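Long-range contacts in mannitol dehydrogenase (Pseudomonas fluorescens, PDB 1LJ8), which binds NAD and probably catalyses the NAD-dependent interconversion of D-mannitol and D-fructose as a long-chain dehydrogenase: residues R200-L204 against W217-H221; L298-H303 against L358-F362; L304-Y308 against K381-T386; V318-N323 against F362-A366. All blocks are in the same frame, centred on the assembly; numbering follows the deposited sequence.

How the contacts relate
Following the chain, contact 1 closes first, across the tight turn between the successive helices 195-210 and 212-221 of the Rossmann domain, with 12 residues between its segments. Contacts 2, 3 and 4 lie in the C-terminal domain. Helix 289-313 supplies the first segments of contacts 2 and 3, whose segments alternate, so their loops cross. Contact 4 opens on the next helix, 318-322, and is nested in the loop closed by contact 3; its second segment begins where that of contact 2 ends, at the shared Phe362. Leu306 CD1, 3.6 Å from Phe362 CD1 and 3.4 Å from Met322 CE, joins contact 3 to this group. Contact 1 stays apart, its centre 29 to 41 Å from theirs.

Contact 1 of 4, residues R200-L204 against W217-H221; sequences RKALL and WIKAH
Leu204 lays its CD2 methyl over the second helix, 3.7 Å from CG2 of Ile218 and 3.7 Å from the backbone N of Lys219; CD2 also lies 3.9 Å from Lys219 CB. Its mt rotamer brings this end across although CA-to-CB runs sideways. Both segments are alpha-helical, their N-to-C directions 150° apart and their axes 10.5 Å apart at closest approach. Leu204 and Lys219 set the register, CA to CA 6.9 Å. Leu203 points toward the partner and, with chi1 t and chi2 p, places CD2 4.1 Å from Ile218 CG2. This is a helical hairpin of the Rossmann domain: helices 195-210 and 212-221 follow each other almost directly, and Leu203 and Ile218 also pack on helix 165-178 and on Phe224. At the exposed margin Arg200 and Lys219 extend with all-t chi1 to chi3. Arg200 NH2 approaches Lys219 CE to 3.6 Å, a van der Waals contact of the guanidinium with the lysine chain; the like charges Arg200 NH2 and Lys219 NZ are 4.5 Å apart and do not attract.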
loop_
_atom_site.group_PDB
_atom_site.type_symbol
_atom_site.label_atom_id
_atom_site.label_comp_id
_atom_site.label_asym_id
_atom_site.label_seq_id
_atom_site.Cartn_x
_atom_site.Cartn_y
_atom_site.Cartn_z
ATOM N N ARG A 200 -15.475 4.637 -1.798
ATOM C CA ARG A 200 -16.884 5.010 -1.927
ATOM C C ARG A 200 -17.588 4.191 -3.006
ATOM O O ARG A 200 -18.662 3.624 -2.746
ATOM C CB ARG A 200 -17.011 6.495 -2.278
ATOM C CG ARG A 200 -18.469 6.971 -2.419
ATOM C CD ARG A 200 -18.443 8.486 -2.606
ATOM N NE ARG A 200 -19.746 9.053 -2.916
ATOM C CZ ARG A 200 -20.291 9.054 -4.133
ATOM N NH1 ARG A 200 -19.651 8.521 -5.177
ATOM N NH2 ARG A 200 -21.499 9.577 -4.298
ATOM N N LYS A 201 -16.993 4.099 -4.203
ATOM C CA LYS A 201 -17.626 3.363 -5.294
ATOM C C LYS A 201 -17.855 1.896 -4.962
ATOM O O LYS A 201 -18.932 1.328 -5.246
ATOM C CB LYS A 201 -16.784 3.451 -6.569
ATOM C CG LYS A 201 -17.499 2.907 -7.793
ATOM C CD LYS A 201 -16.517 2.962 -8.967
ATOM C CE LYS A 201 -17.222 2.806 -10.309
ATOM N NZ LYS A 201 -16.188 2.644 -11.365
ATOM N N ALA A 202 -16.842 1.289 -4.347
ATOM C CA ALA A 202 -16.927 -0.099 -3.978
ATOM C C ALA A 202 -17.966 -0.352 -2.890
ATOM O O ALA A 202 -18.798 -1.276 -3.037
ATOM C CB ALA A 202 -15.548 -0.584 -3.521
ATOM N N LEU A 203 -17.910 0.427 -1.796
ATOM C CA LEU A 203 -18.868 0.215 -0.705
ATOM C C LEU A 203 -20.292 0.448 -1.177
ATOM O O LEU A 203 -21.187 -0.347 -0.852
ATOM C CB LEU A 203 -18.547 1.086 0.498
ATOM C CG LEU A 203 -19.432 0.807 1.723
ATOM C CD1 LEU A 203 -19.342 -0.653 2.218
ATOM C CD2 LEU A 203 -19.007 1.790 2.803
ATOM N N LEU A 204 -20.506 1.491 -1.983
ATOM C CA LEU A 204 -21.858 1.757 -2.482
ATOM C C LEU A 204 -22.333 0.662 -3.406
ATOM O O LEU A 204 -23.508 0.249 -3.323
ATOM C CB LEU A 204 -21.929 3.113 -3.214
ATOM C CG LEU A 204 -21.779 4.341 -2.306
ATOM C CD1 LEU A 204 -21.924 5.613 -3.199
ATOM C CD2 LEU A 204 -22.846 4.357 -1.193
ATOM N N TRP A 217 -28.607 5.395 2.328
ATOM C CA TRP A 217 -28.247 5.935 3.611
ATOM C C TRP A 217 -26.725 6.125 3.680
ATOM O O TRP A 217 -26.241 7.131 4.225
ATOM C CB TRP A 217 -28.672 5.009 4.744
ATOM C CG TRP A 217 -28.411 5.601 6.097
ATOM C CD1 TRP A 217 -29.240 6.407 6.832
ATOM C CD2 TRP A 217 -27.249 5.392 6.893
ATOM N NE1 TRP A 217 -28.661 6.704 8.042
ATOM C CE2 TRP A 217 -27.435 6.091 8.103
ATOM C CE3 TRP A 217 -26.062 4.667 6.701
ATOM C CZ2 TRP A 217 -26.469 6.092 9.131
ATOM C CZ3 TRP A 217 -25.107 4.669 7.730
ATOM C CH2 TRP A 217 -25.318 5.374 8.918
ATOM N N ILE A 218 -25.977 5.164 3.146
ATOM C CA ILE A 218 -24.516 5.270 3.197
ATOM C C ILE A 218 -24.047 6.453 2.347
ATOM O O ILE A 218 -23.191 7.250 2.765
ATOM C CB ILE A 218 -23.858 3.946 2.715
ATOM C CG1 ILE A 218 -24.089 2.873 3.790
ATOM C CG2 ILE A 218 -22.300 4.148 2.435
ATOM C CD1 ILE A 218 -23.575 1.506 3.380
ATOM N N LYS A 219 -24.625 6.572 1.159
ATOM C CA LYS A 219 -24.271 7.655 0.252
ATOM C C LYS A 219 -24.466 9.004 0.931
ATOM O O LYS A 219 -23.642 9.927 0.774
ATOM C CB LYS A 219 -25.097 7.534 -1.029
ATOM C CG LYS A 219 -24.679 8.463 -2.131
ATOM C CD LYS A 219 -25.524 8.195 -3.374
ATOM C CE LYS A 219 -25.110 9.116 -4.519
ATOM N NZ LYS A 219 -25.577 8.546 -5.819
ATOM N N ALA A 220 -25.510 9.113 1.742
ATOM C CA ALA A 220 -25.789 10.366 2.429
ATOM C C ALA A 220 -25.132 10.588 3.799
ATOM O O ALA A 220 -25.050 11.722 4.260
ATOM C CB ALA A 220 -27.330 10.542 2.569
ATOM N N HIS A 221 -24.640 9.536 4.454
ATOM C CA HIS A 221 -24.105 9.714 5.807
ATOM C C HIS A 221 -22.621 9.392 6.025
ATOM O O HIS A 221 -22.040 9.780 7.043
ATOM C CB HIS A 221 -24.933 8.865 6.806
ATOM C CG HIS A 221 -26.382 9.268 6.867
ATOM N ND1 HIS A 221 -26.881 10.148 7.805
ATOM C CD2 HIS A 221 -27.430 8.942 6.070
ATOM C CE1 HIS A 221 -28.173 10.342 7.585
ATOM N NE2 HIS A 221 -28.531 9.624 6.539
#

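Contact 2 of 4, residues L298-H303 against L358-F362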
loop_
_atom_site.group_PDB
_atom_site.type_symbol
_atom_site.label_atom_id
_atom_site.label_comp_id
_atom_site.label_asym_id
_atom_site.label_seq_id
_atom_site.Cartn_x
_atom_site.Cartn_y
_atom_site.Cartn_z
ATOM N N LEU A 298 4.644 8.425 -10.374
ATOM C CA LEU A 298 6.090 8.554 -10.294
ATOM C C LEU A 298 6.763 7.639 -9.290
ATOM O O LEU A 298 7.730 6.968 -9.639
ATOM C CB LEU A 298 6.468 10.031 -9.972
ATOM C CG LEU A 298 6.089 11.038 -11.082
ATOM C CD1 LEU A 298 6.384 12.498 -10.540
ATOM C CD2 LEU A 298 6.912 10.737 -12.367
ATOM N N LEU A 299 6.286 7.608 -8.049
ATOM C CA LEU A 299 6.982 6.769 -7.060
ATOM C C LEU A 299 6.620 5.307 -7.262
ATOM O O LEU A 299 7.493 4.470 -7.531
ATOM C CB LEU A 299 6.641 7.223 -5.626
ATOM C CG LEU A 299 7.517 6.646 -4.502
ATOM C CD1 LEU A 299 7.327 7.521 -3.226
ATOM C CD2 LEU A 299 7.096 5.159 -4.205
ATOM N N ASN A 300 5.326 4.979 -7.195
ATOM C CA ASN A 300 4.978 3.563 -7.357
ATOM C C ASN A 300 5.239 3.058 -8.761
ATOM O O ASN A 300 5.630 1.917 -8.945
ATOM C CB ASN A 300 3.527 3.350 -6.918
ATOM C CG ASN A 300 3.334 3.733 -5.442
ATOM O OD1 ASN A 300 2.854 4.824 -5.118
ATOM N ND2 ASN A 300 3.731 2.844 -4.542
ATOM N N GLY A 301 4.994 3.898 -9.768
ATOM C CA GLY A 301 5.288 3.497 -11.118
ATOM C C GLY A 301 6.775 3.185 -11.248
ATOM O O GLY A 301 7.128 2.194 -11.881
ATOM N N SER A 302 7.660 4.021 -10.680
ATOM C CA SER A 302 9.099 3.751 -10.785
ATOM C C SER A 302 9.468 2.481 -10.020
ATOM O O SER A 302 10.326 1.697 -10.476
ATOM C CB SER A 302 9.908 4.948 -10.233
ATOM O OG SER A 302 9.820 6.012 -11.162
ATOM N N HIS A 303 8.801 2.271 -8.873
ATOM C CA HIS A 303 9.095 1.055 -8.072
ATOM C C HIS A 303 8.846 -0.160 -8.960
ATOM O O HIS A 303 9.687 -1.060 -9.019
ATOM C CB HIS A 303 8.173 0.966 -6.848
ATOM C CG HIS A 303 8.828 1.278 -5.540
ATOM N ND1 HIS A 303 8.096 1.390 -4.367
ATOM C CD2 HIS A 303 10.125 1.494 -5.198
ATOM C CE1 HIS A 303 8.916 1.665 -3.365
ATOM N NE2 HIS A 303 10.150 1.733 -3.840
ATOM N N LEU A 358 12.720 11.422 -5.230
ATOM C CA LEU A 358 12.402 9.983 -5.306
ATOM C C LEU A 358 13.692 9.221 -5.522
ATOM O O LEU A 358 13.926 8.161 -4.915
ATOM C CB LEU A 358 11.389 9.691 -6.439
ATOM C CG LEU A 358 10.038 10.392 -6.232
ATOM C CD1 LEU A 358 9.126 10.009 -7.395
ATOM C CD2 LEU A 358 9.390 10.017 -4.898
ATOM N N VAL A 359 14.560 9.747 -6.381
ATOM C CA VAL A 359 15.826 9.083 -6.599
ATOM C C VAL A 359 16.588 9.040 -5.268
ATOM O O VAL A 359 17.136 8.004 -4.903
ATOM C CB VAL A 359 16.666 9.803 -7.687
ATOM C CG1 VAL A 359 18.078 9.208 -7.757
ATOM C CG2 VAL A 359 15.959 9.650 -9.012
ATOM N N ASP A 360 16.599 10.160 -4.544
ATOM C CA ASP A 360 17.315 10.228 -3.255
ATOM C C ASP A 360 16.756 9.210 -2.246
ATOM O O ASP A 360 17.497 8.492 -1.572
ATOM C CB ASP A 360 17.184 11.602 -2.594
ATOM C CG ASP A 360 17.846 12.752 -3.405
ATOM O OD1 ASP A 360 18.764 12.478 -4.207
ATOM O OD2 ASP A 360 17.423 13.922 -3.218
ATOM N N ARG A 361 15.425 9.179 -2.128
ATOM C CA ARG A 361 14.795 8.240 -1.170
ATOM C C ARG A 361 15.003 6.771 -1.554
ATOM O O ARG A 361 15.266 5.913 -0.687
ATOM C CB ARG A 361 13.303 8.573 -1.027
ATOM C CG ARG A 361 13.083 9.884 -0.259
ATOM C CD ARG A 361 11.625 10.381 -0.426
ATOM N NE ARG A 361 10.696 9.323 0.021
ATOM C CZ ARG A 361 9.404 9.257 -0.349
ATOM N NH1 ARG A 361 8.885 10.186 -1.161
ATOM N NH2 ARG A 361 8.637 8.252 0.089
ATOM N N PHE A 362 14.937 6.459 -2.839
ATOM C CA PHE A 362 15.181 5.066 -3.218
ATOM C C PHE A 362 16.662 4.684 -3.049
ATOM O O PHE A 362 16.986 3.513 -2.981
ATOM C CB PHE A 362 14.837 4.800 -4.696
ATOM C CG PHE A 362 13.362 4.761 -5.012
ATOM C CD1 PHE A 362 12.962 4.441 -6.311
ATOM C CD2 PHE A 362 12.394 5.063 -4.070
ATOM C CE1 PHE A 362 11.601 4.428 -6.660
ATOM C CE2 PHE A 362 11.022 5.067 -4.398
ATOM C CZ PHE A 362 10.633 4.747 -5.701
#
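Leu298 begins the interface, its CB 3.7 Å from Leu358 CD1. Within its own helix Leu298 O accepts both Ser302 N (3.1 Å) and Ser302 OG (2.8 Å). Leu299 reaches further: CD1 lies 3.6 Å from Leu358 CD2 and 3.6 Å from Arg361 NH2, while CG is 3.8 Å from Phe362 CZ. The guanidinium it touches is held by salt bridges to Glu259 and Asp230, so its charge reaches across to the Rossmann domain. Ser302, one turn on, sets CB at the edge of the Phe362 ring, 4.0 Å from CE1. His303 closes the row with an offset stack on Phe362, centroids 4.4 Å apart and planes at 11°, its CD2 3.3 Å from Phe362 CZ. The imidazole lies about 6 Å from the bound NAD, near the cofactor without touching it. Helices 289-313 and 351-362 of the helical C-terminal domain cross here at -52°, axes 11.2 Å apart, and Phe362 fills the gap. Helix 325-339 packs on Leu298, Ser302 and Phe362, helix 371-375 touches His303, and helix 318-322 meets Phe362.

Contact 3 of 4, residues L304-Y308 against K381-T386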
loop_
_atom_site.group_PDB
_atom_site.type_symbol
_atom_site.label_atom_id
_atom_site.label_comp_id
_atom_site.label_asym_id
_atom_site.label_seq_id
_atom_site.Cartn_x
_atom_site.Cartn_y
_atom_site.Cartn_z
ATOM N N LEU A 304 7.687 -0.225 -9.634
ATOM C CA LEU A 304 7.442 -1.404 -10.494
ATOM C C LEU A 304 8.421 -1.505 -11.635
ATOM O O LEU A 304 8.868 -2.605 -12.002
ATOM C CB LEU A 304 6.023 -1.446 -11.074
ATOM C CG LEU A 304 4.840 -1.749 -10.181
ATOM C CD1 LEU A 304 3.688 -2.298 -11.065
ATOM C CD2 LEU A 304 5.196 -2.860 -9.162
ATOM N N ALA A 305 8.784 -0.361 -12.208
ATOM C CA ALA A 305 9.749 -0.390 -13.313
ATOM C C ALA A 305 11.113 -0.924 -12.865
ATOM O O ALA A 305 11.823 -1.574 -13.635
ATOM C CB ALA A 305 9.910 1.032 -13.918
ATOM N N LEU A 306 11.488 -0.656 -11.627
ATOM C CA LEU A 306 12.767 -1.166 -11.124
ATOM C C LEU A 306 12.754 -2.604 -10.605
ATOM O O LEU A 306 13.732 -3.380 -10.722
ATOM C CB LEU A 306 13.226 -0.338 -9.915
ATOM C CG LEU A 306 13.466 1.152 -10.095
ATOM C CD1 LEU A 306 13.683 1.857 -8.708
ATOM C CD2 LEU A 306 14.719 1.256 -10.987
ATOM N N THR A 307 11.631 -2.949 -10.012
ATOM C CA THR A 307 11.589 -4.187 -9.236
ATOM C C THR A 307 11.640 -5.537 -9.921
ATOM O O THR A 307 12.317 -6.464 -9.419
ATOM C CB THR A 307 10.402 -4.097 -8.252
ATOM O OG1 THR A 307 10.722 -4.888 -7.090
ATOM C CG2 THR A 307 9.086 -4.639 -8.867
ATOM N N TYR A 308 10.994 -5.690 -11.064
ATOM C CA TYR A 308 11.031 -6.989 -11.727
ATOM C C TYR A 308 12.360 -7.135 -12.462
ATOM O O TYR A 308 12.977 -8.196 -12.405
ATOM C CB TYR A 308 9.822 -7.174 -12.657
ATOM C CG TYR A 308 8.531 -7.111 -11.851
ATOM C CD1 TYR A 308 7.633 -6.070 -12.039
ATOM C CD2 TYR A 308 8.256 -8.063 -10.823
ATOM C CE1 TYR A 308 6.459 -5.950 -11.221
ATOM C CE2 TYR A 308 7.092 -7.941 -9.994
ATOM C CZ TYR A 308 6.215 -6.882 -10.213
ATOM O OH TYR A 308 5.094 -6.726 -9.404
ATOM N N LYS A 381 -1.168 -4.520 -8.543
ATOM C CA LYS A 381 -0.470 -3.245 -8.663
ATOM C C LYS A 381 -0.385 -2.695 -10.081
ATOM O O LYS A 381 -0.489 -1.478 -10.259
ATOM C CB LYS A 381 0.947 -3.378 -8.097
ATOM C CG LYS A 381 0.951 -3.554 -6.595
ATOM C CD LYS A 381 2.337 -3.856 -6.103
ATOM C CE LYS A 381 2.324 -3.835 -4.523
ATOM N NZ LYS A 381 3.648 -4.234 -4.021
ATOM N N PHE A 382 -0.202 -3.563 -11.073
ATOM C CA PHE A 382 -0.131 -3.056 -12.432
ATOM C C PHE A 382 -1.248 -2.098 -12.863
ATOM O O PHE A 382 -0.942 -1.031 -13.395
ATOM C CB PHE A 382 0.009 -4.199 -13.465
ATOM C CG PHE A 382 1.460 -4.520 -13.805
ATOM C CD1 PHE A 382 2.106 -5.586 -13.207
ATOM C CD2 PHE A 382 2.182 -3.710 -14.689
ATOM C CE1 PHE A 382 3.433 -5.869 -13.466
ATOM C CE2 PHE A 382 3.531 -3.976 -14.963
ATOM C CZ PHE A 382 4.168 -5.069 -14.349
ATOM N N PRO A 383 -2.543 -2.444 -12.646
ATOM C CA PRO A 383 -3.629 -1.538 -13.068
ATOM C C PRO A 383 -3.674 -0.217 -12.314
ATOM O O PRO A 383 -4.300 0.734 -12.785
ATOM C CB PRO A 383 -4.924 -2.388 -12.863
ATOM C CG PRO A 383 -4.516 -3.381 -11.743
ATOM C CD PRO A 383 -3.067 -3.743 -12.160
ATOM N N LYS A 384 -3.031 -0.152 -11.143
ATOM C CA LYS A 384 -2.988 1.101 -10.399
ATOM C C LYS A 384 -1.772 1.949 -10.729
ATOM O O LYS A 384 -1.884 3.167 -10.863
ATOM C CB LYS A 384 -2.929 0.845 -8.880
ATOM C CG LYS A 384 -4.272 0.747 -8.216
ATOM C CD LYS A 384 -5.055 -0.434 -8.697
ATOM C CE LYS A 384 -6.428 -0.468 -7.999
ATOM N NZ LYS A 384 -7.313 -1.497 -8.593
ATOM N N PHE A 385 -0.615 1.294 -10.854
ATOM C CA PHE A 385 0.654 2.014 -10.980
ATOM C C PHE A 385 1.212 2.261 -12.357
ATOM O O PHE A 385 1.947 3.254 -12.537
ATOM C CB PHE A 385 1.804 1.264 -10.255
ATOM C CG PHE A 385 1.569 0.965 -8.786
ATOM C CD1 PHE A 385 2.462 0.106 -8.106
ATOM C CD2 PHE A 385 0.501 1.546 -8.053
ATOM C CE1 PHE A 385 2.287 -0.167 -6.704
ATOM C CE2 PHE A 385 0.318 1.271 -6.657
ATOM C CZ PHE A 385 1.212 0.422 -5.989
ATOM N N THR A 386 0.882 1.366 -13.292
ATOM C CA THR A 386 1.528 1.367 -14.610
ATOM C C THR A 386 0.595 1.405 -15.817
ATOM O O THR A 386 0.835 2.117 -16.789
ATOM C CB THR A 386 2.402 0.111 -14.678
ATOM O OG1 THR A 386 3.278 0.117 -13.538
ATOM C CG2 THR A 386 3.185 0.023 -16.020
#
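Apolar packing dominates, and Leu304 is its centre. Its side chain meets three residues of helix 378-385 and Thr386 just after it: CG is 3.7 Å from Phe385 CD1, at the edge of that ring, and CD1 lies 4.2 Å from Lys381 CB and 3.5 Å from Thr386 OG1. The same methyl makes a CH-pi contact with Phe382, Leu304 CD1 standing 4.0 Å from the ring centroid and only 4° off its normal. Between aromatic rings, Tyr308 and Phe382 approach with planes at 15° but centroids 5.9 Å apart. They are slid so far that they barely overlap, touching through Tyr308 CE1 and Phe382 CE1 at 3.8 Å; Trp410 of helix 401-413 meets both rings. The backbones run roughly antiparallel at 146°, their axes 12.3 Å apart, a spacing bridged by these long side chains. At Pro383, whose N has no hydrogen, the second helix kinks and its i+4 pattern is interrupted; Lys384 N keeps a weak bond to Lys381 O (3.0 Å). Polar ends turn to other partners: Tyr308 OH bonds to Cys375 O, and Lys381 NZ, led away from this interface, bonds to Ser376 O. Phe385 also packs on Glu133 and Asn191, both NAD-binding residues. The chemistry is therefore that of a hydrophobic core within the helical C-terminal domain, joined through Phe385 to two residues of the NAD site.

Contact 4 of 4, residues V318-N323 against F362-A366; sequences VHETMN and FSNQA
Gln365 and Asn323 pair their amides: Asn323 ND2 donates to Gln365 OE1 at 2.9 Å, nearly straight at 177°, and Gln365 NE2 donates back to Asn323 OD1 at 3.1 Å with a more bent 139°. Gln365 NE2 also donates to Ser363 O, 2.8 Å away, so the amide both bridges the segments and braces its own turn. Residues 318-322 are helical; 362-366 leave helix 351-362, Phe362 and Ser363 keeping negative phi with psi near -21° and -5° before Asn364 extends at -55/111. The backbones come nearest at His319 and Ser363, whose CA atoms are 4.8 Å apart. This loop, leading toward helix 371-375 of the C-terminal domain, also reaches the Rossmann domain: Gln365 N and Ala366 N bond to Asp90, and Asn364 ND2 to Leu88 O, while Asn364 OD1 takes Ile367 N. Ser363 OG bonds to Val359 O and accepts from water 1 at 3.0 Å, which also donates to Met322 O at 2.8 Å. Thr321 OG1 donates to Val318 O (2.7 Å) within its own helix. Phe362 O receives a CA-H...O contact from His319 CA at 3.5 Å. Gln365 CA makes a CH-pi contact over the face of the His319 ring (chi1 p), 4.1 Å from the ring centroid. On the apolar side, Val318 CG1 and selenomethionine Met322 CG (mm) lie 3.8 and 3.6 Å from Phe362 CB.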
loop_
_atom_site.group_PDB
_atom_site.type_symbol
_atom_site.label_atom_id
_atom_site.label_comp_id
_atom_site.label_asym_id
_atom_site.label_seq_id
_atom_site.Cartn_x
_atom_site.Cartn_y
_atom_site.Cartn_z
ATOM N N VAL A 318 16.004 -2.306 -2.980
ATOM C CA VAL A 318 15.802 -1.136 -3.819
ATOM C C VAL A 318 17.088 -0.309 -3.976
ATOM O O VAL A 318 17.393 0.141 -5.087
ATOM C CB VAL A 318 14.669 -0.231 -3.242
ATOM C CG1 VAL A 318 14.526 1.041 -4.066
ATOM C CG2 VAL A 318 13.337 -1.037 -3.277
ATOM N N HIS A 319 17.860 -0.137 -2.905
ATOM C CA HIS A 319 19.074 0.674 -3.040
ATOM C C HIS A 319 20.097 0.066 -3.976
ATOM O O HIS A 319 20.906 0.803 -4.542
ATOM C CB HIS A 319 19.740 0.967 -1.681
ATOM C CG HIS A 319 20.258 -0.247 -0.970
ATOM N ND1 HIS A 319 19.474 -1.024 -0.137
ATOM C CD2 HIS A 319 21.507 -0.772 -0.907
ATOM C CE1 HIS A 319 20.217 -1.971 0.411
ATOM N NE2 HIS A 319 21.456 -1.837 -0.037
ATOM N N GLU A 320 20.058 -1.255 -4.147
ATOM C CA GLU A 320 20.997 -1.933 -5.067
ATOM C C GLU A 320 20.696 -1.519 -6.489
ATOM O O GLU A 320 21.621 -1.309 -7.270
ATOM C CB GLU A 320 20.883 -3.432 -4.966
ATOM C CG GLU A 320 21.445 -3.899 -3.634
ATOM C CD GLU A 320 21.285 -5.351 -3.404
ATOM O OE1 GLU A 320 20.415 -5.998 -4.016
ATOM O OE2 GLU A 320 22.035 -5.870 -2.551
ATOM N N THR A 321 19.412 -1.417 -6.839
ATOM C CA THR A 321 19.088 -0.967 -8.191
ATOM C C THR A 321 19.538 0.480 -8.363
ATOM O O THR A 321 19.955 0.874 -9.449
ATOM C CB THR A 321 17.562 -1.034 -8.528
ATOM O OG1 THR A 321 16.831 -0.035 -7.768
ATOM C CG2 THR A 321 17.036 -2.456 -8.277
HETATM N N MSE A 322 19.500 1.282 -7.295
HETATM C CA MSE A 322 19.915 2.659 -7.423
HETATM C C MSE A 322 21.434 2.774 -7.517
HETATM O O MSE A 322 21.922 3.865 -7.879
HETATM C CB MSE A 322 19.408 3.516 -6.256
HETATM C CG MSE A 322 17.898 3.664 -6.216
HETATM SE SE MSE A 322 17.163 4.653 -7.798
HETATM C CE MSE A 322 16.808 3.216 -8.771
ATOM N N ASN A 323 22.153 1.694 -7.186
ATOM C CA ASN A 323 23.627 1.709 -7.315
ATOM C C ASN A 323 24.027 1.229 -8.724
ATOM O O ASN A 323 25.218 1.142 -9.038
ATOM C CB ASN A 323 24.308 0.845 -6.235
ATOM C CG ASN A 323 24.126 1.439 -4.819
ATOM O OD1 ASN A 323 23.929 2.646 -4.674
ATOM N ND2 ASN A 323 24.188 0.595 -3.795
ATOM N N PHE A 362 14.937 6.459 -2.839
ATOM C CA PHE A 362 15.181 5.066 -3.218
ATOM C C PHE A 362 16.662 4.684 -3.049
ATOM O O PHE A 362 16.986 3.513 -2.981
ATOM C CB PHE A 362 14.837 4.800 -4.696
ATOM C CG PHE A 362 13.362 4.761 -5.012
ATOM C CD1 PHE A 362 12.962 4.441 -6.311
ATOM C CD2 PHE A 362 12.394 5.063 -4.070
ATOM C CE1 PHE A 362 11.601 4.428 -6.660
ATOM C CE2 PHE A 362 11.022 5.067 -4.398
ATOM C CZ PHE A 362 10.633 4.747 -5.701
ATOM N N SER A 363 17.553 5.686 -3.015
ATOM C CA SER A 363 18.999 5.454 -2.864
ATOM C C SER A 363 19.411 5.258 -1.412
ATOM O O SER A 363 20.587 4.947 -1.117
ATOM C CB SER A 363 19.788 6.627 -3.496
ATOM O OG SER A 363 19.461 6.750 -4.884
ATOM N N ASN A 364 18.448 5.432 -0.501
ATOM C CA ASN A 364 18.682 5.226 0.951
ATOM C C ASN A 364 19.239 3.798 1.155
ATOM O O ASN A 364 18.565 2.783 0.959
ATOM C CB ASN A 364 17.330 5.430 1.670
ATOM C CG ASN A 364 17.388 5.191 3.168
ATOM O OD1 ASN A 364 18.347 4.639 3.711
ATOM N ND2 ASN A 364 16.316 5.597 3.847
ATOM N N GLN A 365 20.499 3.686 1.549
ATOM C CA GLN A 365 21.071 2.347 1.687
ATOM C C GLN A 365 20.727 1.702 3.014
ATOM O O GLN A 365 20.598 0.483 3.096
ATOM C CB GLN A 365 22.610 2.393 1.573
ATOM C CG GLN A 365 23.124 3.285 0.436
ATOM C CD GLN A 365 23.179 2.584 -0.910
ATOM O OE1 GLN A 365 23.776 1.510 -1.035
ATOM N NE2 GLN A 365 22.559 3.195 -1.941
ATOM N N ALA A 366 20.567 2.518 4.047
ATOM C CA ALA A 366 20.318 1.967 5.379
ATOM C C ALA A 366 18.975 1.262 5.525
ATOM O O ALA A 366 18.873 0.301 6.273
ATOM C CB ALA A 366 20.403 3.075 6.386
HETATM O O HOH W 1 21.640 6.497 -6.930
#